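Local atomic coordinates of abietadiene synthase, chloroplastic (Abies grandis, PDB entry 3S9V), a protein that is a mainly helical chloroplast enzyme of the terpene synthase family, with a metal-binding terpene synthase domain. Residues M674-T686 with V747-G761. Sequence-based numbering, arbitrary orientation.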
ATOM      1  N   MET A 674     -10.385   8.010 -19.067  1.00 20.91           N
ATOM      2  CA  MET A 674      -8.984   7.649 -19.226  1.00 22.58           C
ATOM      3  C   MET A 674      -8.379   8.623 -20.215  1.00 21.23           C
ATOM      4  O   MET A 674      -7.333   9.222 -19.961  1.00 21.77           O
ATOM      5  CB  MET A 674      -8.857   6.213 -19.763  1.00 23.89           C
ATOM      6  CG  MET A 674      -7.444   5.825 -20.194  1.00 15.88           C
ATOM      7  SD  MET A 674      -7.400   4.357 -21.271  1.00  9.60           S
ATOM      8  CE  MET A 674      -8.061   5.085 -22.748  1.00 13.66           C
ATOM      9  N   GLY A 675      -9.051   8.773 -21.351  1.00 21.55           N
ATOM     10  CA  GLY A 675      -8.581   9.690 -22.374  1.00 19.18           C
ATOM     11  C   GLY A 675      -8.534  11.119 -21.865  1.00 18.97           C
ATOM     12  O   GLY A 675      -7.578  11.849 -22.133  1.00 19.61           O
ATOM     13  N   LEU A 676      -9.566  11.523 -21.128  1.00 16.04           N
ATOM     14  CA  LEU A 676      -9.616  12.880 -20.593  1.00 19.96           C
ATOM     15  C   LEU A 676      -8.446  13.155 -19.661  1.00 18.75           C
ATOM     16  O   LEU A 676      -7.729  14.135 -19.847  1.00 24.33           O
ATOM     17  CB  LEU A 676     -10.941  13.137 -19.856  1.00 14.76           C
ATOM     18  CG  LEU A 676     -11.114  14.512 -19.192  1.00 22.09           C
ATOM     19  CD1 LEU A 676     -10.986  15.594 -20.248  1.00 17.33           C
ATOM     20  CD2 LEU A 676     -12.490  14.605 -18.492  1.00 13.16           C
ATOM     21  N   THR A 677      -8.238  12.299 -18.665  1.00 18.54           N
ATOM     22  CA  THR A 677      -7.133  12.523 -17.736  1.00 23.42           C
ATOM     23  C   THR A 677      -5.768  12.514 -18.429  1.00 22.57           C
ATOM     24  O   THR A 677      -4.877  13.289 -18.065  1.00 20.53           O
ATOM     25  CB  THR A 677      -7.104  11.483 -16.582  1.00 22.14           C
ATOM     26  OG1 THR A 677      -6.900  10.167 -17.114  1.00 21.45           O
ATOM     27  CG2 THR A 677      -8.404  11.534 -15.788  1.00 26.48           C
ATOM     28  N   GLY A 678      -5.602  11.644 -19.421  1.00 21.79           N
ATOM     29  CA  GLY A 678      -4.333  11.575 -20.122  1.00 19.74           C
ATOM     30  C   GLY A 678      -4.082  12.874 -20.860  1.00 22.82           C
ATOM     31  O   GLY A 678      -2.991  13.449 -20.796  1.00 27.90           O
ATOM     32  N   ARG A 679      -5.101  13.348 -21.561  1.00 19.63           N
ATOM     33  CA  ARG A 679      -4.988  14.590 -22.306  1.00 20.00           C
ATOM     34  C   ARG A 679      -4.620  15.778 -21.422  1.00 22.60           C
ATOM     35  O   ARG A 679      -3.730  16.555 -21.756  1.00 25.70           O
ATOM     36  CB  ARG A 679      -6.306  14.927 -22.990  1.00 19.08           C
ATOM     37  CG  ARG A 679      -6.258  16.239 -23.764  1.00 11.31           C
ATOM     38  CD  ARG A 679      -5.710  15.960 -25.137  1.00 21.55           C
ATOM     39  NE  ARG A 679      -4.379  16.487 -25.355  1.00 21.39           N
ATOM     40  CZ  ARG A 679      -3.600  16.136 -26.375  1.00 26.41           C
ATOM     41  NH1 ARG A 679      -2.397  16.678 -26.499  1.00 26.16           N
ATOM     42  NH2 ARG A 679      -4.010  15.234 -27.261  1.00 16.96           N
ATOM     43  N   LEU A 680      -5.327  15.930 -20.310  1.00 20.18           N
ATOM     44  CA  LEU A 680      -5.086  17.055 -19.412  1.00 25.34           C
ATOM     45  C   LEU A 680      -3.716  17.065 -18.735  1.00 25.82           C
ATOM     46  O   LEU A 680      -3.089  18.123 -18.628  1.00 24.23           O
ATOM     47  CB  LEU A 680      -6.184  17.128 -18.343  1.00 19.08           C
ATOM     48  CG  LEU A 680      -7.621  17.313 -18.848  1.00 22.28           C
ATOM     49  CD1 LEU A 680      -8.567  17.507 -17.672  1.00 14.60           C
ATOM     50  CD2 LEU A 680      -7.688  18.517 -19.765  1.00 23.11           C
ATOM     51  N   VAL A 681      -3.244  15.912 -18.269  1.00 24.17           N
ATOM     52  CA  VAL A 681      -1.945  15.895 -17.614  1.00 27.05           C
ATOM     53  C   VAL A 681      -0.889  16.256 -18.645  1.00 27.52           C
ATOM     54  O   VAL A 681       0.020  17.033 -18.366  1.00 29.35           O
ATOM     55  CB  VAL A 681      -1.620  14.516 -16.985  1.00 26.46           C
ATOM     56  CG1 VAL A 681      -1.305  13.484 -18.062  1.00 21.16           C
ATOM     57  CG2 VAL A 681      -0.449  14.665 -16.020  1.00 28.33           C
ATOM     58  N   ASN A 682      -1.042  15.708 -19.846  1.00 28.69           N
ATOM     59  CA  ASN A 682      -0.129  15.957 -20.955  1.00 28.30           C
ATOM     60  C   ASN A 682      -0.093  17.447 -21.309  1.00 29.95           C
ATOM     61  O   ASN A 682       0.981  18.019 -21.512  1.00 24.38           O
ATOM     62  CB  ASN A 682      -0.576  15.129 -22.169  1.00 29.71           C
ATOM     63  CG  ASN A 682       0.330  15.306 -23.382  1.00 39.53           C
ATOM     64  OD1 ASN A 682       0.408  16.386 -23.960  1.00 43.58           O
ATOM     65  ND2 ASN A 682       1.016  14.232 -23.776  1.00 34.33           N
ATOM     66  N   ASP A 683      -1.270  18.069 -21.357  1.00 33.03           N
ATOM     67  CA  ASP A 683      -1.404  19.484 -21.713  1.00 38.13           C
ATOM     68  C   ASP A 683      -0.905  20.475 -20.662  1.00 40.45           C
ATOM     69  O   ASP A 683      -0.257  21.462 -21.002  1.00 41.27           O
ATOM     70  CB  ASP A 683      -2.868  19.800 -22.059  1.00 39.73           C
ATOM     71  CG  ASP A 683      -3.202  19.528 -23.522  1.00 44.47           C
ATOM     72  OD1 ASP A 683      -2.587  18.629 -24.138  1.00 48.55           O
ATOM     73  OD2 ASP A 683      -4.097  20.208 -24.057  1.00 49.03           O
ATOM     74  N   THR A 684      -1.212  20.232 -19.394  1.00 41.00           N
ATOM     75  CA  THR A 684      -0.765  21.136 -18.342  1.00 44.91           C
ATOM     76  C   THR A 684       0.761  21.195 -18.314  1.00 48.05           C
ATOM     77  O   THR A 684       1.351  22.177 -17.866  1.00 45.98           O
ATOM     78  CB  THR A 684      -1.259  20.680 -16.960  1.00 42.56           C
ATOM     79  OG1 THR A 684      -0.818  19.338 -16.717  1.00 46.89           O
ATOM     80  CG2 THR A 684      -2.775  20.742 -16.889  1.00 38.67           C
ATOM     81  N   LYS A 685       1.391  20.134 -18.805  1.00 51.85           N
ATOM     82  CA  LYS A 685       2.840  20.037 -18.838  1.00 57.26           C
ATOM     83  C   LYS A 685       3.409  20.628 -20.128  1.00 61.22           C
ATOM     84  O   LYS A 685       3.919  21.747 -20.139  1.00 62.59           O
ATOM     85  CB  LYS A 685       3.250  18.566 -18.722  1.00 62.95           C
ATOM     86  CG  LYS A 685       4.721  18.317 -18.406  1.00 71.59           C
ATOM     87  CD  LYS A 685       5.017  18.520 -16.924  1.00 76.47           C
ATOM     88  CE  LYS A 685       6.421  18.038 -16.567  1.00 81.01           C
ATOM     89  NZ  LYS A 685       6.689  18.110 -15.100  1.00 81.05           N
ATOM     90  N   THR A 686       3.296  19.868 -21.213  1.00 65.07           N
ATOM     91  CA  THR A 686       3.813  20.261 -22.522  1.00 69.97           C
ATOM     92  C   THR A 686       3.386  21.621 -23.064  1.00 76.54           C
ATOM     93  O   THR A 686       4.119  22.225 -23.853  1.00 78.62           O
ATOM     94  CB  THR A 686       3.469  19.209 -23.600  1.00 68.76           C
ATOM     95  OG1 THR A 686       2.047  19.102 -23.729  1.00 69.42           O
ATOM     96  CG2 THR A 686       4.056  17.851 -23.234  1.00 64.37           C
ATOM     97  N   VAL A 747      -7.333  -0.197 -18.951  1.00 20.36           N
ATOM     98  CA  VAL A 747      -7.869   1.148 -18.984  1.00 17.99           C
ATOM     99  C   VAL A 747      -7.264   2.049 -17.907  1.00 20.60           C
ATOM    100  O   VAL A 747      -6.756   3.128 -18.210  1.00 17.63           O
ATOM    101  CB  VAL A 747      -9.400   1.138 -18.819  1.00 18.07           C
ATOM    102  CG1 VAL A 747      -9.931   2.577 -18.774  1.00 20.70           C
ATOM    103  CG2 VAL A 747     -10.037   0.397 -19.977  1.00 10.94           C
ATOM    104  N   PHE A 748      -7.303   1.588 -16.659  1.00 21.09           N
ATOM    105  CA  PHE A 748      -6.809   2.363 -15.521  1.00 20.63           C
ATOM    106  C   PHE A 748      -5.289   2.563 -15.478  1.00 18.30           C
ATOM    107  O   PHE A 748      -4.801   3.632 -15.118  1.00 16.78           O
ATOM    108  CB  PHE A 748      -7.282   1.700 -14.221  1.00 20.38           C
ATOM    109  CG  PHE A 748      -7.104   2.557 -13.004  1.00 18.17           C
ATOM    110  CD1 PHE A 748      -7.902   3.671 -12.800  1.00 23.65           C
ATOM    111  CD2 PHE A 748      -6.125   2.257 -12.066  1.00 25.84           C
ATOM    112  CE1 PHE A 748      -7.729   4.473 -11.680  1.00 18.12           C
ATOM    113  CE2 PHE A 748      -5.945   3.060 -10.944  1.00 13.55           C
ATOM    114  CZ  PHE A 748      -6.747   4.162 -10.754  1.00 12.29           C
ATOM    115  N   GLU A 749      -4.539   1.527 -15.833  1.00 22.58           N
ATOM    116  CA  GLU A 749      -3.082   1.612 -15.826  1.00 21.88           C
ATOM    117  C   GLU A 749      -2.573   2.516 -16.938  1.00 20.98           C
ATOM    118  O   GLU A 749      -1.548   3.183 -16.786  1.00 20.29           O
ATOM    119  CB  GLU A 749      -2.466   0.226 -15.982  1.00 27.28           C
ATOM    120  CG  GLU A 749      -2.773  -0.732 -14.839  1.00 36.62           C
ATOM    121  CD  GLU A 749      -2.328  -0.200 -13.490  1.00 38.29           C
ATOM    122  OE1 GLU A 749      -1.235   0.396 -13.415  1.00 42.61           O
ATOM    123  OE2 GLU A 749      -3.067  -0.386 -12.503  1.00 54.36           O
ATOM    124  N   THR A 750      -3.277   2.530 -18.065  1.00 18.89           N
ATOM    125  CA  THR A 750      -2.866   3.380 -19.166  1.00 19.43           C
ATOM    126  C   THR A 750      -2.981   4.839 -18.701  1.00 22.89           C
ATOM    127  O   THR A 750      -2.111   5.649 -19.001  1.00 24.55           O
ATOM    128  CB  THR A 750      -3.718   3.118 -20.438  1.00 15.43           C
ATOM    129  OG1 THR A 750      -3.388   1.828 -20.979  1.00 15.99           O
ATOM    130  CG2 THR A 750      -3.441   4.165 -21.491  1.00 11.83           C
ATOM    131  N   ALA A 751      -4.032   5.172 -17.948  1.00 19.97           N
ATOM    132  CA  ALA A 751      -4.178   6.542 -17.438  1.00 19.44           C
ATOM    133  C   ALA A 751      -3.028   6.842 -16.462  1.00 20.26           C
ATOM    134  O   ALA A 751      -2.447   7.924 -16.488  1.00 21.52           O
ATOM    135  CB  ALA A 751      -5.540   6.722 -16.727  1.00  8.89           C
ATOM    136  N   ARG A 752      -2.693   5.871 -15.616  1.00 20.09           N
ATOM    137  CA  ARG A 752      -1.617   6.048 -14.645  1.00 22.45           C
ATOM    138  C   ARG A 752      -0.274   6.310 -15.311  1.00 23.95           C
ATOM    139  O   ARG A 752       0.475   7.188 -14.882  1.00 24.51           O
ATOM    140  CB  ARG A 752      -1.497   4.819 -13.751  1.00 21.88           C
ATOM    141  CG  ARG A 752      -2.764   4.499 -12.989  1.00 33.45           C
ATOM    142  CD  ARG A 752      -2.639   3.183 -12.250  1.00 34.80           C
ATOM    143  NE  ARG A 752      -2.178   3.363 -10.885  1.00 28.77           N
ATOM    144  CZ  ARG A 752      -2.045   2.371 -10.013  1.00 32.69           C
ATOM    145  NH1 ARG A 752      -2.329   1.128 -10.376  1.00 26.05           N
ATOM    146  NH2 ARG A 752      -1.663   2.627  -8.770  1.00 35.62           N
ATOM    147  N   ILE A 753       0.031   5.541 -16.349  1.00 22.44           N
ATOM    148  CA  ILE A 753       1.284   5.714 -17.065  1.00 22.92           C
ATOM    149  C   ILE A 753       1.439   7.174 -17.481  1.00 22.81           C
ATOM    150  O   ILE A 753       2.534   7.720 -17.407  1.00 21.78           O
ATOM    151  CB  ILE A 753       1.356   4.787 -18.310  1.00 23.23           C
ATOM    152  CG1 ILE A 753       1.873   3.414 -17.894  1.00 33.80           C
ATOM    153  CG2 ILE A 753       2.288   5.366 -19.363  1.00 29.79           C
ATOM    154  CD1 ILE A 753       3.283   3.452 -17.300  1.00 37.79           C
ATOM    155  N   MET A 754       0.345   7.806 -17.902  1.00 21.78           N
ATOM    156  CA  MET A 754       0.399   9.208 -18.309  1.00 24.08           C
ATOM    157  C   MET A 754       0.616  10.124 -17.098  1.00 20.36           C
ATOM    158  O   MET A 754       1.354  11.105 -17.169  1.00 21.14           O
ATOM    159  CB  MET A 754      -0.882   9.598 -19.050  1.00 24.33           C
ATOM    160  CG  MET A 754      -1.047   8.937 -20.423  1.00 29.78           C
ATOM    161  SD  MET A 754       0.192   9.437 -21.656  1.00 21.58           S
ATOM    162  CE  MET A 754      -0.411  11.085 -22.069  1.00 25.09           C
ATOM    163  N   GLN A 755      -0.035   9.809 -15.987  1.00 19.79           N
ATOM    164  CA  GLN A 755       0.139  10.604 -14.787  1.00 21.47           C
ATOM    165  C   GLN A 755       1.619  10.552 -14.383  1.00 25.91           C
ATOM    166  O   GLN A 755       2.167  11.531 -13.889  1.00 25.79           O
ATOM    167  CB  GLN A 755      -0.727  10.054 -13.654  1.00 23.87           C
ATOM    168  CG  GLN A 755      -2.216  10.319 -13.809  1.00 21.13           C
ATOM    169  CD  GLN A 755      -2.519  11.790 -13.943  1.00 17.35           C
ATOM    170  OE1 GLN A 755      -1.976  12.608 -13.211  1.00 31.58           O
ATOM    171  NE2 GLN A 755      -3.396  12.135 -14.874  1.00 16.70           N
ATOM    172  N   LEU A 756       2.266   9.409 -14.609  1.00 25.74           N
ATOM    173  CA  LEU A 756       3.676   9.248 -14.261  1.00 26.60           C
ATOM    174  C   LEU A 756       4.615   9.972 -15.234  1.00 29.28           C
ATOM    175  O   LEU A 756       5.507  10.710 -14.816  1.00 30.25           O
ATOM    176  CB  LEU A 756       4.050   7.763 -14.202  1.00 23.75           C
ATOM    177  CG  LEU A 756       5.519   7.464 -13.858  1.00 31.55           C
ATOM    178  CD1 LEU A 756       5.832   7.936 -12.441  1.00 22.77           C
ATOM    179  CD2 LEU A 756       5.786   5.977 -13.980  1.00 25.82           C
ATOM    180  N   PHE A 757       4.412   9.776 -16.531  1.00 25.37           N
ATOM    181  CA  PHE A 757       5.279  10.419 -17.502  1.00 30.38           C
ATOM    182  C   PHE A 757       5.181  11.933 -17.491  1.00 30.33           C
ATOM    183  O   PHE A 757       6.170  12.611 -17.733  1.00 33.38           O
ATOM    184  CB  PHE A 757       4.985   9.912 -18.920  1.00 35.87           C
ATOM    185  CG  PHE A 757       5.553   8.552 -19.216  1.00 47.40           C
ATOM    186  CD1 PHE A 757       5.441   8.007 -20.490  1.00 57.48           C
ATOM    187  CD2 PHE A 757       6.201   7.817 -18.230  1.00 53.51           C
ATOM    188  CE1 PHE A 757       5.967   6.749 -20.781  1.00 57.18           C
ATOM    189  CE2 PHE A 757       6.729   6.564 -18.509  1.00 55.64           C
ATOM    190  CZ  PHE A 757       6.610   6.029 -19.789  1.00 58.80           C
ATOM    191  N   TYR A 758       3.996  12.462 -17.213  1.00 30.20           N
ATOM    192  CA  TYR A 758       3.797  13.907 -17.214  1.00 30.82           C
ATOM    193  C   TYR A 758       3.496  14.473 -15.836  1.00 31.27           C
ATOM    194  O   TYR A 758       2.835  15.501 -15.714  1.00 28.87           O
ATOM    195  CB  TYR A 758       2.662  14.267 -18.177  1.00 25.43           C
ATOM    196  CG  TYR A 758       2.923  13.837 -19.601  1.00 27.76           C
ATOM    197  CD1 TYR A 758       3.758  14.580 -20.440  1.00 32.74           C
ATOM    198  CD2 TYR A 758       2.369  12.661 -20.101  1.00 26.61           C
ATOM    199  CE1 TYR A 758       4.035  14.154 -21.749  1.00 30.62           C
ATOM    200  CE2 TYR A 758       2.637  12.227 -21.393  1.00 34.62           C
ATOM    201  CZ  TYR A 758       3.468  12.973 -22.213  1.00 37.69           C
ATOM    202  OH  TYR A 758       3.723  12.521 -23.489  1.00 47.11           O
ATOM    203  N   MET A 759       3.991  13.807 -14.802  1.00 37.67           N
ATOM    204  CA  MET A 759       3.752  14.258 -13.439  1.00 45.52           C
ATOM    205  C   MET A 759       4.389  15.611 -13.137  1.00 52.49           C
ATOM    206  O   MET A 759       5.355  16.027 -13.782  1.00 51.88           O
ATOM    207  CB  MET A 759       4.257  13.212 -12.433  1.00 41.44           C
ATOM    208  CG  MET A 759       5.760  12.985 -12.421  1.00 39.46           C
ATOM    209  SD  MET A 759       6.220  11.673 -11.256  1.00 33.13           S
ATOM    210  CE  MET A 759       5.966  12.516  -9.688  1.00 29.57           C
ATOM    211  N   GLN A 760       3.820  16.293 -12.150  1.00 61.38           N
ATOM    212  CA  GLN A 760       4.308  17.594 -11.717  1.00 69.45           C
ATOM    213  C   GLN A 760       5.704  17.406 -11.127  1.00 73.42           C
ATOM    214  O   GLN A 760       5.864  16.796 -10.067  1.00 73.82           O
ATOM    215  CB  GLN A 760       3.363  18.170 -10.658  1.00 73.38           C
ATOM    216  CG  GLN A 760       3.682  19.593 -10.245  1.00 83.10           C
ATOM    217  CD  GLN A 760       3.543  20.564 -11.397  1.00 88.40           C
ATOM    218  OE1 GLN A 760       2.452  20.753 -11.937  1.00 90.71           O
ATOM    219  NE2 GLN A 760       4.652  21.184 -11.784  1.00 89.47           N
ATOM    220  N   GLY A 761       6.715  17.922 -11.819  1.00 76.17           N
ATOM    221  CA  GLY A 761       8.077  17.786 -11.336  1.00 79.36           C
ATOM    222  C   GLY A 761       8.376  18.712 -10.175  1.00 80.63           C
ATOM    223  O   GLY A 761       7.845  18.540  -9.077  1.00 79.22           O
TER
HETATM  224  O   HOH W   1      -3.950  10.358 -17.010  1.00 26.36           O
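Over one face of the Tyr758 ring sits Asn682: its CA lies 4.2 Å from the ring centroid in a CH-pi contact, and its ND2 comes within 3.2 Å of Tyr758 CZ. With CG anti to the backbone N (chi1 -179°), the Asn682 side chain runs alongside the tyrosine, amide and ring planes 49° apart; ND2 makes no hydrogen bond to the hydroxyl. At the ring edge lie Met754 SD, in plane, and Lys685 CG. Two parallel helices, their axes 8.8 Å apart and inclined by only 6°, illustrate how such packing combines apolar contacts with a water-bridged polar link among buried residues. Val681 forks against the other segment, CG1 toward Met754 CB and CG2 3.8 Å from Tyr758 CB, while Gln755 NE2 passes beside its CB. A water joins the helices, donating to Ala751 O, accepting from Gln755 NE2 (2.8 Å) and hydrogen-bonding Thr677 OG1. Met674, extended as far as its sulfur, lays SD 3.4 Å from Val747 O. Where helix 741-757 ends, Lys685, bent at chi2, brings NZ to Met759 O (2.8 Å), tying the departing chain to its neighbour, although this lysine is poorly ordered. Helix 669-693, which carries 674-686, lies within the terpene synthase metal-binding family region. In this mainly helical fold, helix 628-638 touches Leu676 and Leu680, helix 504-514 packs on Ile753 and Phe757, and helix 712-736 meets both partners through Thr684 and Gln755.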